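Local coordinates for C24 protein (Bizionia argentinensis JUB59, PDB 6OV6), which probably forms the receptor-binding tip of a long tail fibre of a temperate bacteriophage, and binds manganese, at residues A[127-139]-A[265-277]. Residues are numbered along the deposited sequence; the frame is centred on the assembly and turned at random.
Sequences LLPAGTNPQLYSG and APYYTLAYIIYIG
Q135 and I273 exchange backbone hydrogen bonds as an antiparallel pair, I273 N reaching Q135 O at 2.9 Å almost straight (172°). Y137 and A271 pair likewise, though the bond from Y137 N is weak. Packing is tight around this ladder. On one face, the CD1 methyl of I273 meets CD1 of the Y137 ring at 3.7 Å, while small A271 sets its CB at the edge of that ring. Y137 CG lies anti to the backbone N (chi1 177°), which brings the ring obliquely against I273; its hydroxyl bonds to S140 O. On the other face L136 runs alongside Y272, its CD2 methyl 3.3 Å from Y272 CE1, and both also pack on neighbouring subunits. Past I273, strand pairing gives way to a loop, though I274 CD1 still packs on G131 C (3.5 Å) and P134. On the looser solvent side a water bridges N133 O and Y275 N, and the exposed methyl of A130 lies by I276 O and the Y275 ring. The P129-T132 type II turn uses G131, whose positive phi suits glycine, to offer its N to Y275 O at 2.9 Å. Backbone bonds thus fix the register of this strand, outermost in its own chain; its buried apolar side chains and Q135, bonded to Q135 of both other subunits, are consistent with a trimer interior.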
ATOM      1  N   LEU A 127     -13.245  -2.572 -19.754  1.00 30.60           N
ATOM      2  CA  LEU A 127     -12.901  -1.162 -19.687  1.00 31.29           C
ATOM      3  C   LEU A 127     -13.722  -0.480 -18.604  1.00 35.62           C
ATOM      4  O   LEU A 127     -14.949  -0.432 -18.704  1.00 37.06           O
ATOM      5  CB  LEU A 127     -13.108  -0.483 -21.053  1.00 31.24           C
ATOM      6  CG  LEU A 127     -12.620   0.950 -21.140  1.00 36.64           C
ATOM      7  CD1 LEU A 127     -11.091   1.007 -21.094  1.00 37.48           C
ATOM      8  CD2 LEU A 127     -13.181   1.634 -22.360  1.00 37.19           C
ATOM      9  N   LEU A 128     -13.055   0.021 -17.552  1.00 29.08           N
ATOM     10  CA  LEU A 128     -13.783   0.693 -16.478  1.00 27.03           C
ATOM     11  C   LEU A 128     -14.180   2.106 -16.893  1.00 31.69           C
ATOM     12  O   LEU A 128     -13.488   2.707 -17.719  1.00 32.19           O
ATOM     13  CB  LEU A 128     -12.964   0.691 -15.157  1.00 25.82           C
ATOM     14  CG  LEU A 128     -12.818  -0.694 -14.520  1.00 28.56           C
ATOM     15  CD1 LEU A 128     -11.642  -0.746 -13.539  1.00 27.34           C
ATOM     16  CD2 LEU A 128     -14.133  -1.158 -13.874  1.00 29.39           C
ATOM     17  N   PRO A 129     -15.289   2.663 -16.346  1.00 30.54           N
ATOM     18  CA  PRO A 129     -15.683   4.023 -16.731  1.00 30.80           C
ATOM     19  C   PRO A 129     -14.586   5.057 -16.484  1.00 34.33           C
ATOM     20  O   PRO A 129     -13.839   4.945 -15.493  1.00 32.76           O
ATOM     21  CB  PRO A 129     -16.913   4.299 -15.849  1.00 32.34           C
ATOM     22  CG  PRO A 129     -17.430   2.966 -15.464  1.00 37.12           C
ATOM     23  CD  PRO A 129     -16.215   2.097 -15.337  1.00 32.96           C
ATOM     24  N   ALA A 130     -14.505   6.080 -17.361  1.00 30.06           N
ATOM     25  CA  ALA A 130     -13.559   7.181 -17.177  1.00 30.17           C
ATOM     26  C   ALA A 130     -13.764   7.794 -15.789  1.00 35.11           C
ATOM     27  O   ALA A 130     -14.887   7.851 -15.289  1.00 35.14           O
ATOM     28  CB  ALA A 130     -13.744   8.251 -18.259  1.00 30.93           C
ATOM     29  N   GLY A 131     -12.669   8.161 -15.154  1.00 32.16           N
ATOM     30  CA  GLY A 131     -12.690   8.780 -13.838  1.00 31.65           C
ATOM     31  C   GLY A 131     -12.911   7.864 -12.659  1.00 32.77           C
ATOM     32  O   GLY A 131     -13.044   8.368 -11.548  1.00 32.62           O
ATOM     33  N   THR A 132     -12.923   6.532 -12.852  1.00 27.35           N
ATOM     34  CA  THR A 132     -13.151   5.621 -11.719  1.00 26.60           C
ATOM     35  C   THR A 132     -11.960   4.699 -11.432  1.00 27.83           C
ATOM     36  O   THR A 132     -12.047   3.928 -10.499  1.00 26.92           O
ATOM     37  CB  THR A 132     -14.394   4.715 -11.983  1.00 33.25           C
ATOM     38  OG1 THR A 132     -14.086   3.767 -13.022  1.00 29.74           O
ATOM     39  CG2 THR A 132     -15.675   5.520 -12.310  1.00 31.87           C
ATOM     40  N   ASN A 133     -10.932   4.699 -12.295  1.00 25.06           N
ATOM     41  CA  ASN A 133      -9.856   3.710 -12.243  1.00 23.93           C
ATOM     42  C   ASN A 133      -8.444   4.275 -12.146  1.00 23.13           C
ATOM     43  O   ASN A 133      -7.708   4.288 -13.130  1.00 23.64           O
ATOM     44  CB  ASN A 133     -10.028   2.718 -13.418  1.00 25.10           C
ATOM     45  CG  ASN A 133      -9.001   1.611 -13.511  1.00 29.88           C
ATOM     46  OD1 ASN A 133      -8.535   1.023 -12.520  1.00 24.66           O
ATOM     47  ND2 ASN A 133      -8.644   1.300 -14.714  1.00 20.97           N
ATOM     48  N   PRO A 134      -7.997   4.699 -10.939  1.00 20.70           N
ATOM     49  CA  PRO A 134      -6.605   5.178 -10.818  1.00 21.38           C
ATOM     50  C   PRO A 134      -5.597   4.101 -11.274  1.00 24.59           C
ATOM     51  O   PRO A 134      -5.837   2.898 -11.084  1.00 25.09           O
ATOM     52  CB  PRO A 134      -6.466   5.496  -9.315  1.00 23.22           C
ATOM     53  CG  PRO A 134      -7.902   5.766  -8.852  1.00 27.40           C
ATOM     54  CD  PRO A 134      -8.712   4.758  -9.646  1.00 23.28           C
ATOM     55  N   GLN A 135      -4.498   4.539 -11.885  1.00 20.97           N
ATOM     56  CA  GLN A 135      -3.434   3.676 -12.401  1.00 22.15           C
ATOM     57  C   GLN A 135      -2.077   4.093 -11.873  1.00 23.97           C
ATOM     58  O   GLN A 135      -1.798   5.291 -11.749  1.00 23.11           O
ATOM     59  CB  GLN A 135      -3.366   3.745 -13.955  1.00 22.68           C
ATOM     60  CG  GLN A 135      -4.545   3.082 -14.667  1.00 23.14           C
ATOM     61  CD  GLN A 135      -4.543   1.588 -14.463  1.00 27.86           C
ATOM     62  OE1 GLN A 135      -3.495   0.925 -14.441  1.00 25.41           O
ATOM     63  NE2 GLN A 135      -5.705   1.031 -14.276  1.00 24.68           N
ATOM     64  N   LEU A 136      -1.200   3.096 -11.653  1.00 22.45           N
ATOM     65  CA  LEU A 136       0.207   3.329 -11.279  1.00 22.33           C
ATOM     66  C   LEU A 136       0.968   3.798 -12.513  1.00 25.00           C
ATOM     67  O   LEU A 136       0.723   3.304 -13.616  1.00 23.69           O
ATOM     68  CB  LEU A 136       0.845   2.060 -10.743  1.00 21.92           C
ATOM     69  CG  LEU A 136       0.297   1.580  -9.422  1.00 26.40           C
ATOM     70  CD1 LEU A 136       0.853   0.192  -9.108  1.00 27.27           C
ATOM     71  CD2 LEU A 136       0.635   2.573  -8.309  1.00 28.52           C
ATOM     72  N   TYR A 137       1.839   4.805 -12.341  1.00 23.80           N
ATOM     73  CA  TYR A 137       2.562   5.395 -13.471  1.00 23.69           C
ATOM     74  C   TYR A 137       3.991   5.702 -13.066  1.00 29.17           C
ATOM     75  O   TYR A 137       4.225   6.340 -12.031  1.00 27.87           O
ATOM     76  CB  TYR A 137       1.809   6.652 -13.958  1.00 23.74           C
ATOM     77  CG  TYR A 137       2.466   7.433 -15.075  1.00 26.20           C
ATOM     78  CD1 TYR A 137       2.462   6.954 -16.389  1.00 28.69           C
ATOM     79  CD2 TYR A 137       3.042   8.680 -14.834  1.00 27.61           C
ATOM     80  CE1 TYR A 137       3.037   7.697 -17.431  1.00 29.39           C
ATOM     81  CE2 TYR A 137       3.607   9.433 -15.866  1.00 28.61           C
ATOM     82  CZ  TYR A 137       3.593   8.941 -17.163  1.00 34.88           C
ATOM     83  OH  TYR A 137       4.139   9.701 -18.167  1.00 35.17           O
ATOM     84  N   SER A 138       4.938   5.202 -13.857  1.00 26.99           N
ATOM     85  CA  SER A 138       6.372   5.377 -13.605  1.00 28.00           C
ATOM     86  C   SER A 138       7.062   6.181 -14.729  1.00 36.10           C
ATOM     87  O   SER A 138       8.283   6.341 -14.717  1.00 35.78           O
ATOM     88  CB  SER A 138       7.055   4.033 -13.411  1.00 29.35           C
ATOM     89  OG  SER A 138       6.903   3.203 -14.547  1.00 34.11           O
ATOM     90  N   GLY A 139       6.269   6.670 -15.680  1.00 35.24           N
ATOM     91  CA  GLY A 139       6.771   7.472 -16.793  1.00 34.90           C
ATOM     92  C   GLY A 139       7.021   8.897 -16.348  1.00 39.59           C
ATOM     93  O   GLY A 139       6.916   9.202 -15.153  1.00 38.28           O
ATOM     94  N   ALA A 265       6.498   1.911   6.409  1.00 24.25           N
ATOM     95  CA  ALA A 265       7.097   0.659   5.979  1.00 23.38           C
ATOM     96  C   ALA A 265       7.912   0.985   4.677  1.00 26.67           C
ATOM     97  O   ALA A 265       7.774   2.121   4.172  1.00 26.37           O
ATOM     98  CB  ALA A 265       5.999  -0.361   5.691  1.00 24.09           C
ATOM     99  N   PRO A 266       8.771   0.053   4.149  1.00 24.22           N
ATOM    100  CA  PRO A 266       9.565   0.361   2.943  1.00 24.04           C
ATOM    101  C   PRO A 266       8.697   0.769   1.772  1.00 25.92           C
ATOM    102  O   PRO A 266       7.838   0.004   1.362  1.00 24.22           O
ATOM    103  CB  PRO A 266      10.363  -0.926   2.697  1.00 25.89           C
ATOM    104  CG  PRO A 266      10.483  -1.535   4.091  1.00 29.35           C
ATOM    105  CD  PRO A 266       9.122  -1.288   4.670  1.00 24.17           C
ATOM    106  N   TYR A 267       8.862   2.013   1.327  1.00 23.64           N
ATOM    107  CA  TYR A 267       7.999   2.605   0.296  1.00 23.51           C
ATOM    108  C   TYR A 267       8.741   2.922  -0.998  1.00 28.18           C
ATOM    109  O   TYR A 267       9.968   3.027  -1.008  1.00 28.13           O
ATOM    110  CB  TYR A 267       7.249   3.837   0.863  1.00 23.74           C
ATOM    111  CG  TYR A 267       8.109   5.042   1.213  1.00 24.02           C
ATOM    112  CD1 TYR A 267       8.605   5.889   0.213  1.00 24.70           C
ATOM    113  CD2 TYR A 267       8.364   5.378   2.546  1.00 24.86           C
ATOM    114  CE1 TYR A 267       9.348   7.032   0.537  1.00 27.08           C
ATOM    115  CE2 TYR A 267       9.070   6.534   2.882  1.00 25.06           C
ATOM    116  CZ  TYR A 267       9.559   7.355   1.874  1.00 33.54           C
ATOM    117  OH  TYR A 267      10.305   8.453   2.203  1.00 32.57           O
ATOM    118  N   TYR A 268       7.984   3.088  -2.081  1.00 25.02           N
ATOM    119  CA  TYR A 268       8.508   3.389  -3.417  1.00 24.05           C
ATOM    120  C   TYR A 268       7.501   4.352  -4.058  1.00 27.37           C
ATOM    121  O   TYR A 268       6.305   4.042  -4.145  1.00 21.92           O
ATOM    122  CB  TYR A 268       8.631   2.093  -4.236  1.00 25.34           C
ATOM    123  CG  TYR A 268       9.533   2.219  -5.446  1.00 27.56           C
ATOM    124  CD1 TYR A 268      10.791   1.624  -5.467  1.00 29.72           C
ATOM    125  CD2 TYR A 268       9.118   2.910  -6.584  1.00 28.04           C
ATOM    126  CE1 TYR A 268      11.609   1.697  -6.602  1.00 28.65           C
ATOM    127  CE2 TYR A 268       9.936   3.010  -7.709  1.00 28.62           C
ATOM    128  CZ  TYR A 268      11.197   2.433  -7.699  1.00 34.66           C
ATOM    129  OH  TYR A 268      11.998   2.530  -8.818  1.00 36.31           O
ATOM    130  N   THR A 269       7.992   5.531  -4.495  1.00 23.28           N
ATOM    131  CA  THR A 269       7.123   6.550  -5.052  1.00 23.68           C
ATOM    132  C   THR A 269       6.761   6.275  -6.520  1.00 25.25           C
ATOM    133  O   THR A 269       7.636   6.160  -7.376  1.00 26.11           O
ATOM    134  CB  THR A 269       7.751   7.970  -4.904  1.00 27.80           C
ATOM    135  OG1 THR A 269       8.125   8.203  -3.551  1.00 25.69           O
ATOM    136  CG2 THR A 269       6.805   9.077  -5.387  1.00 26.96           C
ATOM    137  N   LEU A 270       5.465   6.200  -6.790  1.00 23.78           N
ATOM    138  CA  LEU A 270       4.913   6.100  -8.139  1.00 23.53           C
ATOM    139  C   LEU A 270       3.789   7.137  -8.235  1.00 26.23           C
ATOM    140  O   LEU A 270       3.167   7.470  -7.224  1.00 25.45           O
ATOM    141  CB  LEU A 270       4.369   4.689  -8.447  1.00 23.21           C
ATOM    142  CG  LEU A 270       5.373   3.525  -8.469  1.00 25.50           C
ATOM    143  CD1 LEU A 270       4.653   2.193  -8.757  1.00 24.41           C
ATOM    144  CD2 LEU A 270       6.471   3.733  -9.531  1.00 23.15           C
ATOM    145  N   ALA A 271       3.470   7.594  -9.442  1.00 23.06           N
ATOM    146  CA  ALA A 271       2.367   8.527  -9.580  1.00 23.67           C
ATOM    147  C   ALA A 271       1.063   7.752  -9.788  1.00 26.26           C
ATOM    148  O   ALA A 271       1.050   6.713 -10.455  1.00 26.46           O
ATOM    149  CB  ALA A 271       2.610   9.448 -10.765  1.00 24.81           C
ATOM    150  N   TYR A 272      -0.016   8.263  -9.213  1.00 23.77           N
ATOM    151  CA  TYR A 272      -1.378   7.775  -9.423  1.00 23.83           C
ATOM    152  C   TYR A 272      -1.992   8.712 -10.465  1.00 28.56           C
ATOM    153  O   TYR A 272      -2.094   9.927 -10.238  1.00 28.01           O
ATOM    154  CB  TYR A 272      -2.225   7.770  -8.157  1.00 24.68           C
ATOM    155  CG  TYR A 272      -1.854   6.628  -7.256  1.00 27.51           C
ATOM    156  CD1 TYR A 272      -2.177   5.320  -7.597  1.00 29.20           C
ATOM    157  CD2 TYR A 272      -1.128   6.844  -6.087  1.00 28.47           C
ATOM    158  CE1 TYR A 272      -1.802   4.252  -6.792  1.00 30.11           C
ATOM    159  CE2 TYR A 272      -0.740   5.772  -5.267  1.00 29.80           C
ATOM    160  CZ  TYR A 272      -1.054   4.477  -5.647  1.00 33.25           C
ATOM    161  OH  TYR A 272      -0.664   3.383  -4.921  1.00 34.16           O
ATOM    162  N   ILE A 273      -2.327   8.161 -11.620  1.00 24.83           N
ATOM    163  CA  ILE A 273      -2.938   8.944 -12.703  1.00 23.71           C
ATOM    164  C   ILE A 273      -4.299   8.347 -13.039  1.00 28.65           C
ATOM    165  O   ILE A 273      -4.571   7.193 -12.699  1.00 26.32           O
ATOM    166  CB  ILE A 273      -2.030   9.085 -13.952  1.00 25.93           C
ATOM    167  CG1 ILE A 273      -1.784   7.711 -14.673  1.00 25.00           C
ATOM    168  CG2 ILE A 273      -0.733   9.892 -13.656  1.00 27.86           C
ATOM    169  CD1 ILE A 273      -1.097   7.827 -16.071  1.00 28.92           C
ATOM    170  N   ILE A 274      -5.146   9.104 -13.744  1.00 25.58           N
ATOM    171  CA  ILE A 274      -6.465   8.591 -14.093  1.00 24.69           C
ATOM    172  C   ILE A 274      -6.898   9.103 -15.464  1.00 28.81           C
ATOM    173  O   ILE A 274      -6.526  10.201 -15.853  1.00 28.39           O
ATOM    174  CB  ILE A 274      -7.493   8.930 -12.980  1.00 26.93           C
ATOM    175  CG1 ILE A 274      -8.785   8.092 -13.078  1.00 26.45           C
ATOM    176  CG2 ILE A 274      -7.743  10.436 -12.827  1.00 27.54           C
ATOM    177  CD1 ILE A 274      -9.505   7.944 -11.802  1.00 30.83           C
ATOM    178  N   TYR A 275      -7.653   8.297 -16.179  1.00 26.62           N
ATOM    179  CA  TYR A 275      -8.137   8.709 -17.479  1.00 27.14           C
ATOM    180  C   TYR A 275      -9.421   9.540 -17.309  1.00 31.41           C
ATOM    181  O   TYR A 275     -10.379   9.068 -16.727  1.00 30.72           O
ATOM    182  CB  TYR A 275      -8.372   7.503 -18.377  1.00 28.79           C
ATOM    183  CG  TYR A 275      -8.794   7.918 -19.768  1.00 31.17           C
ATOM    184  CD1 TYR A 275      -7.867   8.407 -20.682  1.00 33.74           C
ATOM    185  CD2 TYR A 275     -10.127   7.868 -20.156  1.00 33.17           C
ATOM    186  CE1 TYR A 275      -8.255   8.804 -21.963  1.00 35.51           C
ATOM    187  CE2 TYR A 275     -10.529   8.287 -21.429  1.00 34.18           C
ATOM    188  CZ  TYR A 275      -9.591   8.754 -22.323  1.00 42.37           C
ATOM    189  OH  TYR A 275      -9.997   9.145 -23.576  1.00 44.04           O
ATOM    190  N   ILE A 276      -9.417  10.758 -17.840  1.00 30.68           N
ATOM    191  CA  ILE A 276     -10.548  11.688 -17.796  1.00 32.08           C
ATOM    192  C   ILE A 276     -11.284  11.690 -19.147  1.00 38.00           C
ATOM    193  O   ILE A 276     -12.494  11.492 -19.180  1.00 37.97           O
ATOM    194  CB  ILE A 276     -10.102  13.112 -17.334  1.00 34.25           C
ATOM    195  CG1 ILE A 276      -9.485  13.083 -15.894  1.00 33.78           C
ATOM    196  CG2 ILE A 276     -11.257  14.155 -17.421  1.00 35.66           C
ATOM    197  CD1 ILE A 276     -10.448  12.668 -14.685  1.00 40.23           C
ATOM    198  N   GLY A 277     -10.548  11.880 -20.228  1.00 36.93           N
ATOM    199  CA  GLY A 277     -11.132  11.909 -21.575  1.00 42.20           C
ATOM    200  C   GLY A 277     -10.341  12.819 -22.503  1.00 64.03           C
ATOM    201  O   GLY A 277      -9.781  13.832 -22.019  1.00 69.83           O
ATOM    202  OXT GLY A 277     -10.321  12.535 -23.720  1.00 85.90           O
TER
HETATM  203  O   HOH W   1      -8.091   5.409 -15.626  1.00 25.64           O